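Potential RNA-dependent RNA polymerase (Human picobirnavirus, PDB 5I62) catalyses RNA-templated RNA synthesis from ribonucleoside triphosphates, probably in both transcription and genome replication of a double-stranded RNA virus. Local coordinates at residues V291-E295 with R296-I300. Sequence-based numbering, arbitrary orientation.
Sequences VDWLE and RVFPI
Val297 sits over the five-membered ring of Trp293, and the evidence for a CH-pi contact is direct: its CB lies 3.8 Å from that ring's centroid, 17° off the normal. With CG of Trp293 anti to its own nitrogen (chi1 -175°), one face of the indole is brought against Val297 CB. The CG1 branch of Val297 meets the pyrrole side, 3.5 Å from NE1 of Trp293. Farther along the indole, the benzo carbon CZ3 of Trp293 packs against CB of Phe298 at 3.8 Å, while the phenyl ring itself stands oblique to the indole, with Phe298 CD1 near Trp293 CZ3 and CH2. NE1 is used elsewhere, bonded to the carbonyl of Arg213, and the edge-to-face ring of Tyr218 and the side chain of Val217 tie the indole to helix 208-228.

Backbone bonds accompany this packing. Trp293 O accepts twice: from Val297 N at 2.9 Å, with the donor tilted from the carbonyl plane, and from Phe298 N at 3.0 Å, with a nearly straight N-H...O angle of 170°. One residue earlier, Arg296 N donates to Asp292 O at 2.9 Å.

The other side is looser and more polar. Pro299 has no amide hydrogen to give; its CG merely rests 3.5 Å from Glu295 O. Glu295 OE2 pairs with Lys278 and Arg296 NH2 with Asp161, both in salt bridges, and Asp292 lies exposed to solvent. Val297 and Phe298 thus close over Trp293 on the buried side. The i+4 bond followed by an i+5 bond to the same carbonyl marks the C-terminal end of helix 288-296, where the i+5 bond widens the last turn, within the catalytic RdRp region, before the chain turns off toward strand 306-309.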
loop_
_atom_site.group_PDB
_atom_site.type_symbol
_atom_site.label_atom_id
_atom_site.label_comp_id
_atom_site.label_asym_id
_atom_site.label_seq_id
_atom_site.Cartn_x
_atom_site.Cartn_y
_atom_site.Cartn_z
ATOM N N VAL A 291 0.634 27.438 4.473
ATOM C CA VAL A 291 1.956 27.743 5.025
ATOM C C VAL A 291 2.102 27.139 6.414
ATOM O O VAL A 291 3.135 26.535 6.743
ATOM C CB VAL A 291 2.197 29.268 5.055
ATOM C CG1 VAL A 291 3.564 29.584 5.665
ATOM C CG2 VAL A 291 2.075 29.874 3.665
ATOM N N ASP A 292 1.062 27.269 7.242
ATOM C CA ASP A 292 1.109 26.739 8.600
ATOM C C ASP A 292 1.141 25.219 8.613
ATOM O O ASP A 292 1.877 24.617 9.401
ATOM C CB ASP A 292 -0.089 27.232 9.392
ATOM C CG ASP A 292 0.159 28.575 10.018
ATOM O OD1 ASP A 292 1.316 28.831 10.415
ATOM O OD2 ASP A 292 -0.785 29.388 10.082
ATOM N N TRP A 293 0.303 24.594 7.786
ATOM C CA TRP A 293 0.286 23.144 7.653
ATOM C C TRP A 293 1.666 22.596 7.290
ATOM O O TRP A 293 2.096 21.570 7.830
ATOM C CB TRP A 293 -0.747 22.750 6.600
ATOM C CG TRP A 293 -0.959 21.275 6.454
ATOM C CD1 TRP A 293 -1.913 20.513 7.082
ATOM C CD2 TRP A 293 -0.209 20.379 5.623
ATOM N NE1 TRP A 293 -1.799 19.204 6.690
ATOM C CE2 TRP A 293 -0.759 19.089 5.800
ATOM C CE3 TRP A 293 0.873 20.542 4.741
ATOM C CZ2 TRP A 293 -0.269 17.965 5.126
ATOM C CZ3 TRP A 293 1.368 19.422 4.080
ATOM C CH2 TRP A 293 0.790 18.152 4.274
ATOM N N LEU A 294 2.367 23.263 6.368
ATOM C CA LEU A 294 3.666 22.770 5.923
ATOM C C LEU A 294 4.706 22.837 7.037
ATOM O O LEU A 294 5.605 21.988 7.104
ATOM C CB LEU A 294 4.129 23.568 4.702
ATOM C CG LEU A 294 3.390 23.230 3.409
ATOM C CD1 LEU A 294 3.525 24.368 2.388
ATOM C CD2 LEU A 294 3.940 21.916 2.827
ATOM N N GLU A 295 4.601 23.835 7.920
ATOM C CA GLU A 295 5.564 23.970 9.006
ATOM C C GLU A 295 5.195 23.100 10.202
ATOM O O GLU A 295 6.085 22.616 10.905
ATOM C CB GLU A 295 5.694 25.427 9.429
ATOM C CG GLU A 295 6.269 26.334 8.337
ATOM C CD GLU A 295 7.657 25.884 7.888
ATOM O OE1 GLU A 295 8.492 25.536 8.760
ATOM O OE2 GLU A 295 7.890 25.837 6.664
ATOM N N ARG A 296 3.899 22.914 10.468
ATOM C CA ARG A 296 3.433 22.281 11.703
ATOM C C ARG A 296 3.056 20.820 11.548
ATOM O O ARG A 296 3.365 20.018 12.425
ATOM C CB ARG A 296 2.205 23.002 12.260
ATOM C CG ARG A 296 2.468 24.220 13.094
ATOM C CD ARG A 296 1.172 25.016 13.212
ATOM N NE ARG A 296 0.434 24.751 14.439
ATOM C CZ ARG A 296 0.798 25.214 15.629
ATOM N NH1 ARG A 296 1.900 25.953 15.750
ATOM N NH2 ARG A 296 0.070 24.946 16.695
ATOM N N VAL A 297 2.337 20.473 10.488
ATOM C CA VAL A 297 1.737 19.148 10.343
ATOM C C VAL A 297 2.585 18.235 9.470
ATOM O O VAL A 297 2.837 17.081 9.819
ATOM C CB VAL A 297 0.307 19.271 9.768
ATOM C CG1 VAL A 297 -0.307 17.878 9.571
ATOM C CG2 VAL A 297 -0.566 20.156 10.649
ATOM N N PHE A 298 2.975 18.720 8.290
ATOM C CA PHE A 298 3.804 17.924 7.377
ATOM C C PHE A 298 4.934 17.150 8.057
ATOM O O PHE A 298 5.140 15.983 7.704
ATOM C CB PHE A 298 4.380 18.828 6.276
ATOM C CG PHE A 298 5.322 18.105 5.359
ATOM C CD1 PHE A 298 4.829 17.355 4.301
ATOM C CD2 PHE A 298 6.693 18.121 5.584
ATOM C CE1 PHE A 298 5.686 16.653 3.471
ATOM C CE2 PHE A 298 7.550 17.416 4.750
ATOM C CZ PHE A 298 7.035 16.684 3.698
ATOM N N PRO A 299 5.702 17.711 8.990
ATOM C CA PRO A 299 6.843 16.945 9.526
ATOM C C PRO A 299 6.459 15.817 10.470
ATOM O O PRO A 299 7.329 14.998 10.773
ATOM C CB PRO A 299 7.686 17.994 10.268
ATOM C CG PRO A 299 6.844 19.190 10.394
ATOM C CD PRO A 299 5.775 19.138 9.360
ATOM N N ILE A 300 5.212 15.755 10.961
ATOM C CA ILE A 300 4.896 14.836 12.064
ATOM C C ILE A 300 5.084 13.385 11.649
ATOM O O ILE A 300 5.555 12.556 12.436
ATOM C CB ILE A 300 3.465 15.094 12.583
ATOM C CG1 ILE A 300 3.401 16.450 13.282
ATOM C CG2 ILE A 300 2.980 13.965 13.499
ATOM C CD1 ILE A 300 1.983 16.909 13.523
#